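Local coordinates for protein salmonella plasmid virulence: SpvB (Salmonella typhimurium, PDB 6P0X) that forms the N-terminal domain of a secreted Salmonella virulence toxin that, as a whole protein, probably ADP-ribosylates arginine in host actin and so blocks its polymerization, at residues L18-S23 and V306-L311; E79-T84 and T111-R116; A178-Y183 and P221-L227; L187-N193 and S263-R267; D251-P255 and R326-Y330. All coordinates share one frame. Residues are numbered along the deposited sequence.

Contact 1: residues L18-S23 and V306-L311; sequences LPLPIS and VSRLLL
Build 306-311 as part of strand 304-314 of the large antiparallel sheet, extended from Ser307 on, with Val306 off the extended region at -114/-29, and lay 18-23 across its face, running the other way with end-to-end directions 164° apart. No hydrogen bond links the two segments; side chains make the contact. Pro21 and Ser307 are the nearest backbone pair, 6.3 Å between CA atoms. Leu309 is the centrepiece: its CA-to-CB bond points toward 18-23, with Leu309 CB 3.9 Å from Pro21 CD, and its t, p rotamer carries CD2 to 3.7 Å from Leu20 CD2. Leu18 takes the same t, p rotamer and sets its CD2 4.1 Å from Leu311 CD2, Leu311 being m, t. Leu20, also m, t, starts sideways, yet its end comes nearer and continues onto Phe243. The end of strand 16-19, from a small three-stranded sheet, and the loop that follows it pack on one face of strand 304-314. Arg308 and Leu310 alternate to the far side of that strand, Leu310 onto Leu328. After Leu20 the chain kinks in an inverse gamma turn centred on Pro21 (phi/psi -79/67), closed by Ile22 N to Leu20 O at 2.8 Å. The turn drops the Pro21 ring onto Ser307, with CB 3.3 Å from Ser307 OG. Ser23, chi1 m, brings OG within 4.5 Å of Val306 CG2; that hydroxyl is hydrogen-bonded to His293.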
# COMPACT_ATOMS: atom_id res chain seq x y z
N LEU A 18 -12.39 13.68 -2.43
CA LEU A 18 -12.23 14.21 -1.08
C LEU A 18 -10.74 14.26 -0.77
O LEU A 18 -10.10 13.20 -0.66
CB LEU A 18 -12.97 13.34 -0.07
CG LEU A 18 -12.69 13.55 1.42
CD1 LEU A 18 -12.93 14.99 1.84
CD2 LEU A 18 -13.54 12.60 2.25
N PRO A 19 -10.15 15.44 -0.65
CA PRO A 19 -8.70 15.51 -0.46
C PRO A 19 -8.30 15.09 0.94
O PRO A 19 -9.05 15.25 1.90
CB PRO A 19 -8.37 16.99 -0.70
CG PRO A 19 -9.64 17.63 -1.20
CD PRO A 19 -10.77 16.77 -0.72
N LEU A 20 -7.13 14.53 1.03
CA LEU A 20 -6.57 14.20 2.33
C LEU A 20 -5.70 15.36 2.82
O LEU A 20 -5.12 16.09 2.02
CB LEU A 20 -5.73 12.93 2.24
CG LEU A 20 -6.45 11.71 1.65
CD1 LEU A 20 -5.53 10.50 1.64
CD2 LEU A 20 -7.73 11.42 2.41
N PRO A 21 -5.58 15.54 4.13
CA PRO A 21 -4.80 16.69 4.66
C PRO A 21 -3.30 16.43 4.63
O PRO A 21 -2.62 16.31 5.65
CB PRO A 21 -5.35 16.83 6.08
CG PRO A 21 -5.76 15.45 6.47
CD PRO A 21 -6.15 14.71 5.21
N ILE A 22 -2.76 16.33 3.42
CA ILE A 22 -1.35 16.00 3.23
C ILE A 22 -0.54 17.29 3.19
O ILE A 22 -0.76 18.15 2.33
CB ILE A 22 -1.14 15.18 1.95
CG1 ILE A 22 -1.82 13.82 2.06
CG2 ILE A 22 0.35 15.02 1.66
CD1 ILE A 22 -1.92 13.08 0.75
N SER A 23 0.41 17.42 4.11
CA SER A 23 1.37 18.51 4.06
C SER A 23 2.31 18.30 2.87
O SER A 23 3.05 17.31 2.84
CB SER A 23 2.16 18.59 5.36
OG SER A 23 1.28 18.65 6.47
N VAL A 306 -1.49 17.93 13.30
CA VAL A 306 -1.79 19.20 12.67
C VAL A 306 -3.16 19.19 11.99
O VAL A 306 -3.80 20.25 11.89
CB VAL A 306 -0.69 19.61 11.67
CG1 VAL A 306 0.68 19.59 12.36
CG2 VAL A 306 -0.69 18.70 10.47
N SER A 307 -3.64 18.04 11.54
CA SER A 307 -4.93 17.98 10.87
C SER A 307 -5.53 16.60 11.06
O SER A 307 -4.81 15.59 11.07
CB SER A 307 -4.78 18.31 9.38
OG SER A 307 -6.04 18.57 8.79
N ARG A 308 -6.86 16.56 11.22
CA ARG A 308 -7.59 15.31 11.45
C ARG A 308 -8.78 15.26 10.50
O ARG A 308 -9.76 15.98 10.71
CB ARG A 308 -8.05 15.21 12.90
CG ARG A 308 -8.97 14.04 13.20
CD ARG A 308 -9.43 14.06 14.64
NE ARG A 308 -9.97 12.76 15.05
CZ ARG A 308 -10.56 12.54 16.22
NH1 ARG A 308 -10.68 13.51 17.11
NH2 ARG A 308 -11.03 11.33 16.51
N LEU A 309 -8.72 14.41 9.48
CA LEU A 309 -9.87 14.18 8.62
C LEU A 309 -10.69 13.06 9.25
O LEU A 309 -10.27 11.90 9.28
CB LEU A 309 -9.43 13.81 7.20
CG LEU A 309 -10.54 13.33 6.26
CD1 LEU A 309 -11.59 14.41 6.05
CD2 LEU A 309 -9.98 12.85 4.93
N LEU A 310 -11.86 13.42 9.77
CA LEU A 310 -12.77 12.50 10.44
C LEU A 310 -13.89 12.13 9.50
O LEU A 310 -14.54 13.01 8.91
CB LEU A 310 -13.34 13.11 11.72
CG LEU A 310 -14.09 12.13 12.63
CD1 LEU A 310 -13.24 10.90 12.95
CD2 LEU A 310 -14.56 12.82 13.91
N LEU A 311 -14.10 10.83 9.35
CA LEU A 311 -15.09 10.25 8.46
C LEU A 311 -16.24 9.68 9.29
O LEU A 311 -16.01 8.99 10.28
CB LEU A 311 -14.46 9.14 7.61
CG LEU A 311 -13.16 9.49 6.89
CD1 LEU A 311 -12.53 8.25 6.27
CD2 LEU A 311 -13.37 10.57 5.84

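Contact 2: residues E79-T84 and T111-R116; sequences EVLVQT and TRYQPR
Four backbone hydrogen bonds pair these segments as antiparallel beta strands: Arg116 N to Val80 O at 2.8 Å, Val82 N to Gln114 O and Gln114 N to Val82 O, both 2.9 Å, and Thr84 N to Arg112 O at 3.0 Å. Val82 and Gln114 form the hydrogen-bonded pair; Leu81 with Pro115 and Gln83 with Tyr113 are non-hydrogen-bonded, their CA atoms 4.4 and 4.5 Å apart. The strand axes, 140° apart in direction, approach to 4.4 Å. A side-chain bond joins Thr84 OG1 (chi1 m) to Gln114 OE1 at 2.7 Å, with Gln114 chi1 p. Water 1 connects Leu81 O (2.7 Å) with Arg116 NH1 (3.0 Å). Leu81 (m, t) rests its CB 4.2 Å from Tyr113 CD2, and that ring packs on beside Trp137 and edge-to-face with Phe73. Farther along the same ring, Gln83 CG lies 3.5 Å from Tyr113 CE2, and water 2 bridges Gln83 NE2 (2.9 Å) and Tyr113 OH (2.5 Å).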
# COMPACT_ATOMS: atom_id res chain seq x y z
N GLU A 79 -2.87 -2.13 -16.78
CA GLU A 79 -2.64 -2.59 -18.15
C GLU A 79 -2.05 -3.99 -18.15
O GLU A 79 -1.25 -4.34 -17.28
CB GLU A 79 -1.71 -1.62 -18.89
CG GLU A 79 -0.26 -1.63 -18.40
CD GLU A 79 -0.02 -0.72 -17.20
OE1 GLU A 79 -0.92 -0.61 -16.34
OE2 GLU A 79 1.08 -0.13 -17.12
N VAL A 80 -2.46 -4.80 -19.13
CA VAL A 80 -1.94 -6.15 -19.25
C VAL A 80 -0.47 -6.09 -19.64
O VAL A 80 -0.08 -5.36 -20.56
CB VAL A 80 -2.75 -6.96 -20.27
CG1 VAL A 80 -2.14 -8.34 -20.47
CG2 VAL A 80 -4.20 -7.08 -19.80
N LEU A 81 0.36 -6.86 -18.94
CA LEU A 81 1.80 -6.86 -19.15
C LEU A 81 2.24 -8.09 -19.94
O LEU A 81 1.52 -9.09 -20.04
CB LEU A 81 2.54 -6.82 -17.81
CG LEU A 81 2.32 -5.59 -16.93
CD1 LEU A 81 2.99 -5.81 -15.58
CD2 LEU A 81 2.84 -4.34 -17.62
N VAL A 82 3.44 -7.99 -20.49
CA VAL A 82 4.08 -9.09 -21.20
C VAL A 82 5.59 -8.93 -21.02
O VAL A 82 6.10 -7.81 -20.88
CB VAL A 82 3.68 -9.12 -22.69
CG1 VAL A 82 4.18 -7.86 -23.41
CG2 VAL A 82 4.20 -10.37 -23.38
N GLN A 83 6.29 -10.06 -20.98
CA GLN A 83 7.75 -10.01 -20.88
C GLN A 83 8.33 -9.31 -22.10
O GLN A 83 7.90 -9.55 -23.23
CB GLN A 83 8.34 -11.41 -20.77
CG GLN A 83 7.95 -12.19 -19.53
CD GLN A 83 8.83 -13.41 -19.33
OE1 GLN A 83 9.96 -13.46 -19.82
NE2 GLN A 83 8.31 -14.40 -18.61
N THR A 84 9.31 -8.45 -21.87
CA THR A 84 10.00 -7.82 -22.98
C THR A 84 10.78 -8.89 -23.75
O THR A 84 11.48 -9.71 -23.15
CB THR A 84 10.95 -6.73 -22.48
OG1 THR A 84 10.18 -5.69 -21.87
CG2 THR A 84 11.76 -6.15 -23.64
N THR A 111 13.38 -9.83 -14.53
CA THR A 111 12.66 -9.94 -15.79
C THR A 111 11.94 -8.63 -16.06
O THR A 111 11.12 -8.19 -15.25
CB THR A 111 11.65 -11.10 -15.75
OG1 THR A 111 12.31 -12.30 -15.32
CG2 THR A 111 11.04 -11.33 -17.12
N ARG A 112 12.22 -8.02 -17.20
CA ARG A 112 11.55 -6.78 -17.57
C ARG A 112 10.17 -7.08 -18.14
O ARG A 112 10.00 -7.99 -18.96
CB ARG A 112 12.37 -6.01 -18.60
CG ARG A 112 11.63 -4.80 -19.17
CD ARG A 112 12.55 -3.82 -19.86
NE ARG A 112 11.82 -2.62 -20.25
CZ ARG A 112 12.25 -1.73 -21.13
NH1 ARG A 112 13.42 -1.89 -21.74
NH2 ARG A 112 11.51 -0.66 -21.41
N TYR A 113 9.18 -6.31 -17.71
CA TYR A 113 7.82 -6.41 -18.22
C TYR A 113 7.39 -5.07 -18.80
O TYR A 113 7.87 -4.01 -18.38
CB TYR A 113 6.83 -6.84 -17.13
CG TYR A 113 6.87 -8.32 -16.81
CD1 TYR A 113 7.83 -8.84 -15.94
CD2 TYR A 113 5.97 -9.19 -17.39
CE1 TYR A 113 7.86 -10.20 -15.66
CE2 TYR A 113 5.99 -10.55 -17.12
CZ TYR A 113 6.94 -11.05 -16.25
OH TYR A 113 6.96 -12.40 -15.99
N GLN A 114 6.48 -5.12 -19.77
CA GLN A 114 6.01 -3.92 -20.44
C GLN A 114 4.57 -4.12 -20.85
O GLN A 114 4.10 -5.25 -20.95
CB GLN A 114 6.89 -3.60 -21.66
CG GLN A 114 6.74 -4.59 -22.81
CD GLN A 114 7.72 -4.32 -23.93
OE1 GLN A 114 8.92 -4.20 -23.70
NE2 GLN A 114 7.21 -4.21 -25.15
N PRO A 115 3.83 -3.04 -21.09
CA PRO A 115 2.43 -3.18 -21.53
C PRO A 115 2.33 -3.90 -22.87
O PRO A 115 3.11 -3.67 -23.79
CB PRO A 115 1.93 -1.74 -21.63
CG PRO A 115 2.85 -0.95 -20.76
CD PRO A 115 4.18 -1.63 -20.84
N ARG A 116 1.36 -4.82 -22.95
CA ARG A 116 1.16 -5.60 -24.17
C ARG A 116 0.66 -4.72 -25.31
O ARG A 116 1.14 -4.83 -26.44
CB ARG A 116 0.19 -6.74 -23.90
CG ARG A 116 -0.16 -7.56 -25.13
CD ARG A 116 -1.13 -8.66 -24.81
NE ARG A 116 -0.44 -9.80 -24.21
CZ ARG A 116 -0.07 -10.88 -24.88
NH1 ARG A 116 0.56 -11.86 -24.25
NH2 ARG A 116 -0.32 -10.98 -26.18
O HOH W 1 0.41 -11.13 -21.38
O HOH W 2 5.69 -14.01 -17.46

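Contact 3: residues A178-Y183 and P221-L227; sequences AGEHIY and PAADLYL
This is a loop-on-strand contact at the start of strand 181-188 in the large antiparallel sheet, where the turn leading into that strand meets the long loop between strands 215-218 and 237-244. Gly179, at phi/psi 90/19, approaches Ala223 to 4.5 Å between CA atoms. A side chain there would collide with Pro221 and Ala222 and with its own preceding carbonyl, so glycine suits the site. Gly179 O accepts from Ala222 N at 3.2 Å. His181 is the main side chain: chi1 m, chi2 -114°, pointing toward the loop, with NE2 donating to Ala222 O at 2.6 Å and CE1 3.1 Å from Asp224 O. The loop thus curls round the imidazole edge, then brings Tyr226 (chi1 m) over one face as a face-to-face stack, centroids 3.9 Å apart and planes at 22°. Two residues along the strand, Tyr183 (chi1 t) also points to the loop, and its CE1 meets Leu227 CD2 (Leu227 m, t) at 4.2 Å. Beyond the segments, Glu173 takes hydrogen bonds from His181 ND1 and from the backbone N atoms of Tyr226 and Leu227. With NE2 donating to a carbonyl and ND1 facing a carboxylate, the imidazole is probably doubly protonated, a buried charge offset by Glu173.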
# COMPACT_ATOMS: atom_id res chain seq x y z
N ALA A 178 16.73 13.32 -6.38
CA ALA A 178 17.34 14.20 -5.39
C ALA A 178 17.50 13.54 -4.03
O ALA A 178 18.04 14.18 -3.11
CB ALA A 178 16.53 15.49 -5.25
N GLY A 179 17.07 12.30 -3.87
CA GLY A 179 17.22 11.60 -2.60
C GLY A 179 16.08 11.76 -1.62
O GLY A 179 16.28 11.52 -0.43
N GLU A 180 14.90 12.17 -2.08
CA GLU A 180 13.73 12.28 -1.23
C GLU A 180 12.93 10.98 -1.28
O GLU A 180 12.75 10.38 -2.34
CB GLU A 180 12.85 13.45 -1.68
CG GLU A 180 13.62 14.74 -1.87
CD GLU A 180 12.97 15.66 -2.89
OE1 GLU A 180 12.21 16.57 -2.47
OE2 GLU A 180 13.21 15.47 -4.10
N HIS A 181 12.47 10.53 -0.11
CA HIS A 181 11.84 9.23 0.01
C HIS A 181 10.40 9.35 0.50
O HIS A 181 10.01 10.32 1.15
CB HIS A 181 12.62 8.32 0.97
CG HIS A 181 14.00 7.99 0.51
ND1 HIS A 181 14.38 6.71 0.16
CD2 HIS A 181 15.10 8.77 0.34
CE1 HIS A 181 15.65 6.72 -0.21
NE2 HIS A 181 16.11 7.95 -0.10
N ILE A 182 9.61 8.33 0.14
CA ILE A 182 8.30 8.07 0.73
C ILE A 182 8.24 6.59 1.08
O ILE A 182 8.54 5.74 0.23
CB ILE A 182 7.14 8.44 -0.22
CG1 ILE A 182 7.17 9.92 -0.59
CG2 ILE A 182 5.81 8.11 0.42
CD1 ILE A 182 6.14 10.29 -1.62
N TYR A 183 7.86 6.28 2.32
CA TYR A 183 7.81 4.92 2.82
C TYR A 183 6.40 4.58 3.26
O TYR A 183 5.82 5.29 4.09
CB TYR A 183 8.81 4.73 3.97
CG TYR A 183 8.73 3.39 4.66
CD1 TYR A 183 8.89 2.21 3.94
CD2 TYR A 183 8.54 3.30 6.03
CE1 TYR A 183 8.83 0.97 4.57
CE2 TYR A 183 8.48 2.07 6.67
CZ TYR A 183 8.62 0.91 5.93
OH TYR A 183 8.56 -0.31 6.56
N PRO A 221 19.15 13.68 2.69
CA PRO A 221 18.96 12.98 1.41
C PRO A 221 19.76 11.69 1.34
O PRO A 221 20.87 11.58 1.86
CB PRO A 221 19.46 13.99 0.38
CG PRO A 221 19.41 15.32 1.07
CD PRO A 221 19.73 15.02 2.50
N ALA A 222 19.17 10.70 0.67
CA ALA A 222 19.82 9.42 0.43
C ALA A 222 19.44 8.93 -0.96
O ALA A 222 18.25 8.86 -1.29
CB ALA A 222 19.43 8.38 1.48
N ALA A 223 20.45 8.60 -1.77
CA ALA A 223 20.20 8.24 -3.16
C ALA A 223 19.59 6.85 -3.30
O ALA A 223 18.73 6.63 -4.16
CB ALA A 223 21.49 8.34 -3.97
N ASP A 224 20.02 5.91 -2.46
CA ASP A 224 19.58 4.52 -2.57
C ASP A 224 18.28 4.30 -1.81
O ASP A 224 18.07 4.89 -0.74
CB ASP A 224 20.65 3.57 -2.04
CG ASP A 224 21.98 3.72 -2.75
OD1 ASP A 224 21.99 3.84 -4.00
OD2 ASP A 224 23.02 3.71 -2.06
N LEU A 225 17.43 3.44 -2.35
CA LEU A 225 16.23 3.04 -1.63
C LEU A 225 16.63 2.33 -0.34
O LEU A 225 17.47 1.43 -0.35
CB LEU A 225 15.37 2.12 -2.50
CG LEU A 225 14.67 2.73 -3.71
CD1 LEU A 225 14.40 1.66 -4.75
CD2 LEU A 225 13.37 3.39 -3.29
N TYR A 226 16.02 2.75 0.78
CA TYR A 226 16.36 2.16 2.07
C TYR A 226 16.08 0.66 2.08
O TYR A 226 16.82 -0.12 2.69
CB TYR A 226 15.58 2.84 3.19
CG TYR A 226 15.74 4.34 3.28
CD1 TYR A 226 17.00 4.92 3.44
CD2 TYR A 226 14.64 5.18 3.24
CE1 TYR A 226 17.15 6.29 3.53
CE2 TYR A 226 14.77 6.55 3.33
CZ TYR A 226 16.03 7.10 3.48
OH TYR A 226 16.16 8.47 3.57
N LEU A 227 15.01 0.23 1.41
CA LEU A 227 14.60 -1.16 1.48
C LEU A 227 15.53 -2.10 0.72
O LEU A 227 15.36 -3.32 0.81
CB LEU A 227 13.16 -1.31 0.96
CG LEU A 227 12.10 -0.63 1.82
CD1 LEU A 227 10.72 -0.76 1.19
CD2 LEU A 227 12.11 -1.21 3.24

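Contact 4: residues L187-N193 and S263-R267; sequences LAENGDN and SWLAR. With GOL (glycerol), chain G.
A tryptophan docked against an Asx turn, with a glycerol in the crevice beside it, defines this surface contact. Strand 181-188 ends here and runs into a loop, which meets 263-267, part of the long connection between strands 237-244 and 271-273. In the turn, Asn190 (chi1 p) has OD1 accepting from Asp192 N at 3.0 Å; the same OD1 accepts from Trp264 NE1 at 2.9 Å. Trp264, chi1 45° (p) and chi2 14°, lays its indole along 187-190: CZ3 is 3.9 Å from Leu187 CB, CH2 3.3 Å from Ala188 O near the ring plane, and CZ2 3.6 Å from Glu189 OE2. Arg284 makes a cation-pi contact with the indole and a salt bridge to Glu189 OE2, tying both segments to a third loop, while Glu189 OE1 is hydrogen-bonded to Tyr210 OH. Asn193 adopts a positive phi (63/23) with chi1 m, and its ND2 donates to both Trp264 O and Ser263 OG, each at 2.7 Å. Its O comes 3.3 Å from Ala266 CB, with Asn193 and Ala266 5.8 Å apart between CA atoms. The glycerol, probably from the crystallisation liquor, has O2 over one face of the indole and is also bound by Glu247. Trp264 N donates to that glycerol O2 at 3.3 Å, while Asn190 ND2 makes a weak bond to glycerol O3 at 3.1 Å.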
# COMPACT_ATOMS: atom_id res chain seq x y z
N LEU A 187 -0.75 -2.73 7.52
CA LEU A 187 -1.13 -3.59 8.62
C LEU A 187 -1.85 -4.82 8.10
O LEU A 187 -2.73 -4.70 7.24
CB LEU A 187 -2.02 -2.85 9.62
CG LEU A 187 -1.35 -1.73 10.41
CD1 LEU A 187 -2.39 -0.92 11.16
CD2 LEU A 187 -0.31 -2.31 11.36
N ALA A 188 -1.49 -5.99 8.61
CA ALA A 188 -2.17 -7.23 8.26
C ALA A 188 -3.47 -7.36 9.04
O ALA A 188 -3.53 -7.06 10.24
CB ALA A 188 -1.27 -8.43 8.54
N GLU A 189 -4.51 -7.83 8.36
CA GLU A 189 -5.78 -8.07 9.03
C GLU A 189 -5.62 -9.18 10.07
O GLU A 189 -4.81 -10.09 9.92
CB GLU A 189 -6.85 -8.45 8.00
CG GLU A 189 -8.22 -8.78 8.58
CD GLU A 189 -8.94 -7.59 9.17
OE1 GLU A 189 -9.77 -6.99 8.46
OE2 GLU A 189 -8.68 -7.26 10.34
N ASN A 190 -6.40 -9.08 11.15
CA ASN A 190 -6.37 -10.08 12.21
C ASN A 190 -7.79 -10.23 12.75
O ASN A 190 -8.76 -9.78 12.14
CB ASN A 190 -5.34 -9.70 13.28
CG ASN A 190 -5.59 -8.33 13.89
OD1 ASN A 190 -6.74 -7.94 14.12
ND2 ASN A 190 -4.52 -7.60 14.15
N GLY A 191 -7.91 -10.86 13.92
CA GLY A 191 -9.22 -11.12 14.48
C GLY A 191 -9.59 -10.27 15.68
O GLY A 191 -10.52 -10.61 16.42
N ASP A 192 -8.88 -9.16 15.87
CA ASP A 192 -9.16 -8.27 16.99
C ASP A 192 -10.62 -7.81 16.96
O ASP A 192 -11.11 -7.35 15.93
CB ASP A 192 -8.24 -7.05 16.96
CG ASP A 192 -6.78 -7.42 17.13
OD1 ASP A 192 -6.50 -8.60 17.44
OD2 ASP A 192 -5.92 -6.53 16.95
N ASN A 193 -11.30 -7.97 18.10
CA ASN A 193 -12.68 -7.55 18.29
C ASN A 193 -13.65 -8.29 17.38
O ASN A 193 -14.76 -7.79 17.11
CB ASN A 193 -12.83 -6.03 18.11
CG ASN A 193 -11.98 -5.24 19.08
OD1 ASN A 193 -11.98 -5.52 20.28
ND2 ASN A 193 -11.25 -4.26 18.57
N SER A 263 -7.17 -1.68 20.05
CA SER A 263 -7.24 -2.45 18.82
C SER A 263 -8.28 -1.83 17.88
O SER A 263 -9.21 -1.14 18.32
CB SER A 263 -7.58 -3.91 19.12
OG SER A 263 -8.83 -4.01 19.80
N TRP A 264 -8.12 -2.09 16.59
CA TRP A 264 -9.01 -1.48 15.61
C TRP A 264 -10.41 -2.09 15.69
O TRP A 264 -10.60 -3.22 16.14
CB TRP A 264 -8.45 -1.61 14.20
CG TRP A 264 -7.91 -2.96 13.80
CD1 TRP A 264 -8.08 -4.16 14.45
CD2 TRP A 264 -7.10 -3.24 12.65
NE1 TRP A 264 -7.42 -5.16 13.77
CE2 TRP A 264 -6.81 -4.62 12.66
CE3 TRP A 264 -6.58 -2.45 11.62
CZ2 TRP A 264 -6.03 -5.23 11.68
CZ3 TRP A 264 -5.81 -3.06 10.64
CH2 TRP A 264 -5.54 -4.43 10.68
N LEU A 265 -11.39 -1.31 15.25
CA LEU A 265 -12.78 -1.72 15.36
C LEU A 265 -13.12 -2.77 14.31
O LEU A 265 -12.49 -2.86 13.26
CB LEU A 265 -13.71 -0.51 15.18
CG LEU A 265 -13.65 0.58 16.25
CD1 LEU A 265 -14.46 1.79 15.82
CD2 LEU A 265 -14.15 0.04 17.58
N ALA A 266 -14.14 -3.57 14.62
CA ALA A 266 -14.66 -4.57 13.69
C ALA A 266 -15.94 -4.01 13.07
O ALA A 266 -16.84 -3.58 13.79
CB ALA A 266 -14.94 -5.89 14.40
N ARG A 267 -16.00 -4.03 11.74
CA ARG A 267 -17.13 -3.44 11.04
C ARG A 267 -18.35 -4.35 11.11
O ARG A 267 -18.25 -5.55 11.39
CB ARG A 267 -16.78 -3.16 9.58
CG ARG A 267 -16.38 -4.40 8.80
CD ARG A 267 -15.71 -4.03 7.48
NE ARG A 267 -16.64 -3.41 6.54
CZ ARG A 267 -16.26 -2.76 5.44
NH1 ARG A 267 -14.97 -2.63 5.16
NH2 ARG A 267 -17.18 -2.24 4.64
C1 GOL G . -3.60 -1.40 15.86
O1 GOL G . -2.93 -0.64 14.91
C2 GOL G . -4.28 -2.56 15.09
O2 GOL G . -5.13 -3.31 15.91
C3 GOL G . -3.10 -3.40 14.55
O3 GOL G . -3.61 -4.64 14.18

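Contact 5: residues D251-P255 and R326-Y330; sequences DPQVP and RTLAY
A very short hydrogen bond, Tyr330 OH to Pro252 O at 2.5 Å, is the striking feature here, and the only one between these two segments. It joins the loop that follows strand 237-244, here carrying Pro252 and Pro255, to the end of strand 321-328 near the C-terminal end of this N-terminal domain construct, at the domain surface. The loop is turned by Asp251: OD1 (chi1 t) accepts from Gln253 N at 2.9 Å in an Asx turn, and Asp251 O accepts from Val254 N at 3.3 Å. Pro252 and Gln253 sit at phi/psi -66/-17 and -82/-29, then Val254 extends into Pro255. The backbones stay apart, with Pro252 and Leu328 7.9 Å and Pro255 and Tyr330 7.1 Å between CA atoms, so side chains span the gap. Tyr330 (chi1 m, chi2 81°) reaches out with its hydroxyl to the loop and offers a face to Pro255, whose CB stands 4.0 Å from the ring centroid and 13° off the normal, a CH-pi contact. Leu328 (m, p) puts CD2 3.9 Å from Pro252 CB, and Arg326 NH2 lies 3.4 Å from that same CB. Arg308, on the neighbouring strand, donates through NH1 to Tyr330 OH and Asp251 O. The phenol therefore donates a hydrogen bond to Pro252 O while accepting one from Arg308 NH1, which joins the loop, the end of strand 321-328 and strand 304-314 through one hydroxyl.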
# COMPACT_ATOMS: atom_id res chain seq x y z
N ASP A 251 -13.91 9.92 18.70
CA ASP A 251 -14.60 11.01 19.37
C ASP A 251 -14.03 12.33 18.86
O ASP A 251 -12.82 12.56 18.96
CB ASP A 251 -14.42 10.90 20.89
CG ASP A 251 -15.30 11.86 21.68
OD1 ASP A 251 -15.73 12.89 21.12
OD2 ASP A 251 -15.54 11.59 22.87
N PRO A 252 -14.85 13.22 18.28
CA PRO A 252 -14.32 14.51 17.81
C PRO A 252 -13.83 15.40 18.94
O PRO A 252 -13.09 16.35 18.67
CB PRO A 252 -15.51 15.14 17.07
CG PRO A 252 -16.71 14.48 17.67
CD PRO A 252 -16.29 13.08 17.99
N GLN A 253 -14.23 15.13 20.18
CA GLN A 253 -13.78 15.95 21.30
C GLN A 253 -12.39 15.55 21.79
O GLN A 253 -11.65 16.40 22.30
CB GLN A 253 -14.77 15.85 22.47
CG GLN A 253 -16.21 16.20 22.11
CD GLN A 253 -17.15 16.08 23.29
OE1 GLN A 253 -16.74 16.14 24.45
NE2 GLN A 253 -18.44 15.89 23.00
N VAL A 254 -12.02 14.29 21.64
CA VAL A 254 -10.74 13.77 22.13
C VAL A 254 -9.77 13.67 20.96
O VAL A 254 -10.06 12.95 19.99
CB VAL A 254 -10.92 12.40 22.82
CG1 VAL A 254 -9.60 11.93 23.41
CG2 VAL A 254 -12.00 12.49 23.89
N PRO A 255 -8.64 14.36 21.00
CA PRO A 255 -7.66 14.26 19.91
C PRO A 255 -6.98 12.90 19.91
O PRO A 255 -6.68 12.34 20.98
CB PRO A 255 -6.66 15.38 20.22
CG PRO A 255 -6.74 15.52 21.70
CD PRO A 255 -8.18 15.28 22.06
N ARG A 326 -15.08 15.74 7.68
CA ARG A 326 -14.61 17.10 7.98
C ARG A 326 -13.22 17.04 8.60
O ARG A 326 -12.83 16.02 9.18
CB ARG A 326 -15.58 17.83 8.92
CG ARG A 326 -16.22 16.93 9.94
CD ARG A 326 -15.93 17.39 11.35
NE ARG A 326 -16.58 16.52 12.32
CZ ARG A 326 -16.80 16.85 13.59
NH1 ARG A 326 -16.42 18.04 14.05
NH2 ARG A 326 -17.40 15.99 14.40
N THR A 327 -12.49 18.14 8.49
CA THR A 327 -11.12 18.22 8.99
C THR A 327 -11.09 19.11 10.23
O THR A 327 -11.32 20.32 10.14
CB THR A 327 -10.16 18.74 7.93
OG1 THR A 327 -10.61 20.01 7.46
CG2 THR A 327 -10.06 17.76 6.77
N LEU A 328 -10.79 18.51 11.37
CA LEU A 328 -10.65 19.20 12.64
C LEU A 328 -9.19 19.55 12.93
O LEU A 328 -8.25 18.88 12.48
CB LEU A 328 -11.20 18.34 13.79
CG LEU A 328 -12.64 17.81 13.72
CD1 LEU A 328 -12.69 16.47 12.99
CD2 LEU A 328 -13.26 17.69 15.10
N ALA A 329 -9.02 20.64 13.68
CA ALA A 329 -7.75 21.09 14.23
C ALA A 329 -7.92 21.28 15.74
O ALA A 329 -8.99 21.67 16.20
CB ALA A 329 -7.27 22.39 13.59
N TYR A 330 -6.86 21.01 16.50
CA TYR A 330 -6.89 21.08 17.97
C TYR A 330 -5.76 22.00 18.42
O TYR A 330 -4.67 21.55 18.77
CB TYR A 330 -6.74 19.68 18.59
CG TYR A 330 -7.87 18.73 18.26
CD1 TYR A 330 -7.90 18.06 17.05
CD2 TYR A 330 -8.87 18.48 19.18
CE1 TYR A 330 -8.92 17.19 16.74
CE2 TYR A 330 -9.90 17.60 18.89
CZ TYR A 330 -9.92 16.95 17.67
OH TYR A 330 -10.94 16.07 17.37

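From the N terminus, contact 1 opens first and closes almost at the end of the chain, so contacts 2, 3 and 4 all fall within the span it closes. Contact 2 closes a short loop and is complete before contact 3 opens. Contacts 3 and 4 cross, both starting from strand 181-188 but near its opposite ends, about 31 Å apart between centres. Contact 5 opens before contact 4 closes, and ends after contact 1, so it crosses both. Contacts 1 and 5 touch across neighbouring strands 304-314 and 321-328, where Arg308 NH1 is 2.6 Å from Tyr330 OH. All five reach the large antiparallel sheet; contact 1 also ties on the small N-terminal one.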